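Local coordinates for uncharacterized protein (Bordetella pertussis, PDB 3FVV) that probably hydrolyses L-histidinol phosphate to L-histidinol in histidine biosynthesis, as a magnesium-dependent phosphatase of the HAD-like superfamily, at residues Phe120-Ile125 and Gln132-Thr137; Asp138-Asp143 and Thr147-Gly152. All coordinates share one frame; numbering follows the deposited sequence.

Contact 1. Residues Phe120-Ile125 and Gln132-Thr137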
loop_
_atom_site.group_PDB
_atom_site.type_symbol
_atom_site.label_atom_id
_atom_site.label_comp_id
_atom_site.label_asym_id
_atom_site.label_seq_id
_atom_site.Cartn_x
_atom_site.Cartn_y
_atom_site.Cartn_z
ATOM N N PHE A 120 7.160 5.525 4.326
ATOM C CA PHE A 120 8.102 6.390 3.667
ATOM C C PHE A 120 7.872 6.405 2.140
ATOM O O PHE A 120 7.869 7.447 1.500
ATOM C CB PHE A 120 9.582 6.021 3.948
ATOM C CG PHE A 120 10.527 6.881 3.169
ATOM C CD1 PHE A 120 10.788 8.178 3.573
ATOM C CD2 PHE A 120 11.033 6.463 1.960
ATOM C CE1 PHE A 120 11.614 9.019 2.810
ATOM C CE2 PHE A 120 11.840 7.318 1.198
ATOM C CZ PHE A 120 12.114 8.569 1.639
ATOM N N VAL A 121 7.705 5.235 1.577
ATOM C CA VAL A 121 7.464 5.084 0.150
ATOM C C VAL A 121 6.086 5.566 -0.261
ATOM O O VAL A 121 5.953 6.128 -1.316
ATOM C CB VAL A 121 7.710 3.588 -0.309
ATOM C CG1 VAL A 121 7.250 3.355 -1.769
ATOM C CG2 VAL A 121 9.192 3.232 -0.118
ATOM N N THR A 122 5.074 5.426 0.579
ATOM C CA THR A 122 3.704 5.696 0.140
ATOM C C THR A 122 3.084 7.009 0.580
ATOM O O THR A 122 2.079 7.393 0.047
ATOM C CB THR A 122 2.753 4.549 0.550
ATOM O OG1 THR A 122 2.945 4.227 1.936
ATOM C CG2 THR A 122 3.043 3.282 -0.313
ATOM N N ALA A 123 3.654 7.670 1.574
ATOM C CA ALA A 123 3.117 8.985 2.015
ATOM C C ALA A 123 2.904 9.979 0.871
ATOM O O ALA A 123 1.817 10.527 0.735
ATOM C CB ALA A 123 3.946 9.576 3.175
ATOM N N PRO A 124 3.893 10.193 0.007
ATOM C CA PRO A 124 3.668 11.173 -1.105
ATOM C C PRO A 124 2.668 10.677 -2.161
ATOM O O PRO A 124 2.141 11.457 -2.904
ATOM C CB PRO A 124 5.061 11.347 -1.749
ATOM C CG PRO A 124 6.014 10.978 -0.616
ATOM C CD PRO A 124 5.306 9.840 0.140
ATOM N N ILE A 125 2.441 9.373 -2.220
ATOM C CA ILE A 125 1.462 8.776 -3.143
ATOM C C ILE A 125 0.038 9.010 -2.634
ATOM O O ILE A 125 -0.864 9.321 -3.432
ATOM C CB ILE A 125 1.709 7.268 -3.296
ATOM C CG1 ILE A 125 3.174 7.020 -3.726
ATOM C CG2 ILE A 125 0.699 6.675 -4.301
ATOM C CD1 ILE A 125 3.549 5.615 -4.048
ATOM N N GLN A 132 -5.837 12.104 2.695
ATOM C CA GLN A 132 -5.196 12.764 3.838
ATOM C C GLN A 132 -4.797 11.757 4.872
ATOM O O GLN A 132 -4.072 12.115 5.783
ATOM C CB GLN A 132 -6.128 13.790 4.499
ATOM C CG GLN A 132 -6.674 14.862 3.557
ATOM C CD GLN A 132 -5.546 15.658 2.889
ATOM O OE1 GLN A 132 -4.652 16.144 3.567
ATOM N NE2 GLN A 132 -5.557 15.733 1.549
ATOM N N HIS A 133 -5.230 10.501 4.745
ATOM C CA HIS A 133 -4.946 9.458 5.775
ATOM C C HIS A 133 -4.270 8.293 5.135
ATOM O O HIS A 133 -4.743 7.801 4.084
ATOM C CB HIS A 133 -6.260 9.002 6.402
ATOM C CG HIS A 133 -6.964 10.112 7.126
ATOM N ND1 HIS A 133 -6.490 10.620 8.325
ATOM C CD2 HIS A 133 -8.019 10.877 6.778
ATOM C CE1 HIS A 133 -7.250 11.637 8.691
ATOM N NE2 HIS A 133 -8.186 11.811 7.768
ATOM N N LEU A 134 -3.216 7.807 5.782
ATOM C CA LEU A 134 -2.418 6.690 5.263
ATOM C C LEU A 134 -2.280 5.655 6.356
ATOM O O LEU A 134 -1.829 5.966 7.446
ATOM C CB LEU A 134 -1.018 7.153 4.933
ATOM C CG LEU A 134 -0.029 6.076 4.441
ATOM C CD1 LEU A 134 -0.447 5.441 3.130
ATOM C CD2 LEU A 134 1.347 6.667 4.319
ATOM N N ILE A 135 -2.620 4.427 6.045
ATOM C CA ILE A 135 -2.538 3.362 7.003
ATOM C C ILE A 135 -1.609 2.331 6.347
ATOM O O ILE A 135 -2.048 1.396 5.623
ATOM C CB ILE A 135 -3.949 2.814 7.347
ATOM C CG1 ILE A 135 -4.875 3.921 7.925
ATOM C CG2 ILE A 135 -3.853 1.665 8.347
ATOM C CD1 ILE A 135 -6.384 3.673 7.687
ATOM N N ALA A 136 -0.315 2.545 6.568
ATOM C CA ALA A 136 0.759 1.780 5.912
ATOM C C ALA A 136 1.687 1.142 6.933
ATOM O O ALA A 136 1.752 1.573 8.059
ATOM C CB ALA A 136 1.607 2.697 4.971
ATOM N N THR A 137 2.415 0.096 6.532
ATOM C CA THR A 137 3.457 -0.485 7.399
ATOM C C THR A 137 4.446 0.656 7.666
ATOM O O THR A 137 4.812 1.404 6.754
ATOM C CB THR A 137 4.089 -1.654 6.717
ATOM O OG1 THR A 137 3.053 -2.623 6.557
ATOM C CG2 THR A 137 5.313 -2.296 7.527
#

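Contact 2. Residues Asp138-Asp143 and Thr147-Gly152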
loop_
_atom_site.group_PDB
_atom_site.type_symbol
_atom_site.label_atom_id
_atom_site.label_comp_id
_atom_site.label_asym_id
_atom_site.label_seq_id
_atom_site.Cartn_x
_atom_site.Cartn_y
_atom_site.Cartn_z
ATOM N N ASP A 138 4.808 0.833 8.922
ATOM C CA ASP A 138 5.637 1.950 9.306
ATOM C C ASP A 138 7.038 1.487 9.604
ATOM O O ASP A 138 7.263 0.596 10.439
ATOM C CB ASP A 138 5.089 2.692 10.532
ATOM C CG ASP A 138 3.761 3.420 10.222
ATOM O OD1 ASP A 138 3.641 4.068 9.136
ATOM O OD2 ASP A 138 2.851 3.318 11.075
ATOM N N PRO A 139 8.001 2.157 8.979
ATOM C CA PRO A 139 9.380 1.850 9.284
ATOM C C PRO A 139 9.801 2.519 10.575
ATOM O O PRO A 139 9.528 3.700 10.767
ATOM C CB PRO A 139 10.158 2.438 8.079
ATOM C CG PRO A 139 9.315 3.312 7.399
ATOM C CD PRO A 139 7.858 3.230 7.981
ATOM N N GLU A 140 10.437 1.779 11.484
ATOM C CA GLU A 140 11.014 2.391 12.665
ATOM C C GLU A 140 12.110 3.402 12.220
ATOM O O GLU A 140 12.979 3.088 11.361
ATOM C CB GLU A 140 11.615 1.319 13.576
ATOM C CG GLU A 140 12.240 1.828 14.824
ATOM C CD GLU A 140 13.032 0.694 15.554
ATOM O OE1 GLU A 140 13.866 -0.018 14.936
ATOM O OE2 GLU A 140 12.777 0.510 16.738
ATOM N N TYR A 141 12.050 4.575 12.837
ATOM C CA TYR A 141 12.981 5.702 12.608
ATOM C C TYR A 141 13.476 6.086 13.946
ATOM O O TYR A 141 12.670 6.383 14.812
ATOM C CB TYR A 141 12.217 6.880 12.035
ATOM C CG TYR A 141 13.050 8.039 11.562
ATOM C CD1 TYR A 141 13.813 7.948 10.414
ATOM C CD2 TYR A 141 12.997 9.249 12.202
ATOM C CE1 TYR A 141 14.535 9.024 9.961
ATOM C CE2 TYR A 141 13.716 10.376 11.734
ATOM C CZ TYR A 141 14.488 10.254 10.612
ATOM O OH TYR A 141 15.226 11.339 10.132
ATOM N N ARG A 142 14.763 6.063 14.160
ATOM C CA ARG A 142 15.332 6.364 15.461
ATOM C C ARG A 142 16.627 7.084 15.215
ATOM O O ARG A 142 17.459 6.673 14.348
ATOM C CB ARG A 142 15.623 5.058 16.224
ATOM C CG ARG A 142 15.956 5.205 17.739
ATOM C CD ARG A 142 16.288 3.820 18.371
ATOM N NE ARG A 142 17.444 3.185 17.708
ATOM C CZ ARG A 142 17.527 1.899 17.401
ATOM N NH1 ARG A 142 16.523 1.048 17.628
ATOM N NH2 ARG A 142 18.607 1.450 16.808
ATOM N N ASP A 143 16.836 8.145 15.983
ATOM C CA ASP A 143 18.089 8.835 15.925
ATOM C C ASP A 143 18.396 9.316 14.472
ATOM O O ASP A 143 19.543 9.368 14.047
ATOM C CB ASP A 143 19.253 7.967 16.477
ATOM C CG ASP A 143 19.196 7.746 18.000
ATOM O OD1 ASP A 143 18.835 8.682 18.735
ATOM O OD2 ASP A 143 19.599 6.648 18.453
ATOM N N THR A 147 15.823 2.236 10.883
ATOM C CA THR A 147 16.583 1.142 11.490
ATOM C C THR A 147 16.528 -0.179 10.705
ATOM O O THR A 147 17.324 -1.078 10.972
ATOM C CB THR A 147 16.042 0.792 12.874
ATOM O OG1 THR A 147 14.702 0.331 12.715
ATOM C CG2 THR A 147 16.099 2.032 13.832
ATOM N N GLY A 148 15.597 -0.326 9.762
ATOM C CA GLY A 148 15.364 -1.644 9.155
ATOM C C GLY A 148 14.288 -2.518 9.796
ATOM O O GLY A 148 13.921 -3.586 9.236
ATOM N N ARG A 149 13.731 -2.059 10.933
ATOM C CA ARG A 149 12.683 -2.762 11.639
ATOM C C ARG A 149 11.303 -2.126 11.443
ATOM O O ARG A 149 11.170 -0.914 11.161
ATOM C CB ARG A 149 13.023 -2.816 13.135
ATOM C CG ARG A 149 14.442 -3.367 13.432
ATOM C CD ARG A 149 14.566 -3.799 14.881
ATOM N NE ARG A 149 14.138 -2.729 15.795
ATOM C CZ ARG A 149 14.104 -2.851 17.124
ATOM N NH1 ARG A 149 14.531 -3.955 17.700
ATOM N NH2 ARG A 149 13.707 -1.839 17.886
ATOM N N ILE A 150 10.261 -2.936 11.589
ATOM C CA ILE A 150 8.858 -2.470 11.524
ATOM C C ILE A 150 8.431 -1.885 12.852
ATOM O O ILE A 150 8.716 -2.459 13.880
ATOM C CB ILE A 150 7.896 -3.624 11.220
ATOM C CG1 ILE A 150 8.192 -4.168 9.826
ATOM C CG2 ILE A 150 6.433 -3.162 11.258
ATOM C CD1 ILE A 150 7.490 -5.466 9.512
ATOM N N GLU A 151 7.759 -0.739 12.816
ATOM C CA GLU A 151 7.205 -0.121 13.982
ATOM C C GLU A 151 5.735 -0.476 14.052
ATOM O O GLU A 151 4.923 -0.078 13.189
ATOM C CB GLU A 151 7.460 1.393 13.864
ATOM C CG GLU A 151 6.832 2.305 14.870
ATOM C CD GLU A 151 7.654 2.372 16.104
ATOM O OE1 GLU A 151 8.832 2.796 16.022
ATOM O OE2 GLU A 151 7.100 2.022 17.176
ATOM N N GLY A 152 5.368 -1.267 15.055
ATOM C CA GLY A 152 3.962 -1.597 15.309
ATOM C C GLY A 152 3.447 -2.689 14.378
ATOM O O GLY A 152 4.189 -3.595 14.024
HETATM O O HOH W 1 3.654 -1.061 10.868
HETATM O O HOH W 2 2.815 1.634 13.286
HETATM O O HOH W 3 13.019 0.925 9.698
HETATM O O HOH W 4 9.576 5.044 14.541
#

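Contact 1. Residues Phe120-Ile125 and Gln132-Thr137
L134 and A136 of strand 133-136 meet T122 and A123 of helix 120-125 through a small interface of methyl groups around one threonine hydroxyl: 137 Å² is buried in all, and the two segments meet by van der Waals contact alone. L134 contributes the largest share, followed by T122. The leucine's CG stands anti to the backbone N (chi1 177°), which carries the two methyls out toward the helix. One of them, L134 CD2, lies against the helix backbone, 3.7 Å from A123 CA, and also reaches the methyl A123 CB at 4.1 Å. The T122 side chain is met at about a right angle, and its hydroxyl sits between the leucine's branches, with T122 OG1 3.8 Å from both L134 CD1 and CD2. Further along the strand, A136 CB completes the patch, 3.7 Å from T122 OG1.

The polar part of this interface is settled by the residues just before helix 119-128. At chi1 49° T122 OG1 lies between its own backbone N and carbonyl carbon, and its hydroxyl is hydrogen-bonded to N118 O, its strongest partner, with T117 O also in bonding range, the two sharing or alternating for the one proton. The hydroxyl can therefore rest among methyl groups in a buried position without needing a partner on the strand.

The segments run nearly antiparallel, with axes 156° apart in direction and 9.0 Å apart at closest approach. I135 packs on V164 and W167 of helix 158-170, whereas I125 reaches M85 and I89 of helix 74-89. Strand 110-115, helix 119-128 and strand 133-142 form a beta-alpha-beta unit, its two strands parallel neighbours in the sheet; helix-on-strand packing of this kind is characteristic of the Rossmann-like core of HAD hydrolases.

Contact 2. Residues Asp138-Asp143 and Thr147-Gly152
E140 and R149 are salt-bridged across an antiparallel beta-hairpin, in which strand 133-142 turns back into strand 145-147 and the chain then rounds a corner at G148 and R149 into strand 150-151. Three backbone hydrogen bonds join the segments: E151 N to D138 O at 2.8 Å, E140 N to R149 O at 2.8 Å, and T147 N to E140 O. The register rests on the non-hydrogen-bonded pair P139-I150, which lies between the first two and whose side chains both pack on L66 of helix 58-70.

Water bridges add to the backbone ladder. One water donates to E140 O and R149 O while accepting from G148 N, so it spans the corner; another joins D138 N to E151 O.

The salt bridge is side-on. R149 NE reaches E140 OE1 at 2.9 Å and R149 NH2 reaches E140 OE2 at 2.8 Å, the latter bond nearly straight at 175° and using the syn lone pair. With carboxylate and guanidinium planes only 24° apart, two bonds fix the rotation of both groups. E140 extends with CG anti to its backbone N (chi1 180°), which carries the carboxylate across to R149. R142 adds a long ion pair, NH1 to E140 OE2 at 3.9 Å, making a three-residue network.

T147 OG1 accepts from R149 N at 3.1 Å, an ST turn at the corner. The approach of T147 OG1 to E140 OE1 is very short and is best treated as doubtful. The threonine's methyl lies over one face of the R142 guanidinium, T147 CG2 being 3.8 Å from R142 CZ.

Leaving strand 110-115, the chain enters helix 119-128, and contact 1 closes the short connection from that helix into strand 133-142. The same strand runs on into contact 2, which closes the tight turn between it and the strands that return at 145-147 and 150-151. The two loops are in series: contact 1 is complete before contact 2 opens, so neither encloses nor crosses the other. Their centres lie about 15 Å apart, yet they touch where T137 CG2 packs on I150 CG2 at 4.0 Å. Strand 133-142 thus ties the helix-covered sheet near the chain's centre to a hairpin at the surface, against helix 58-70.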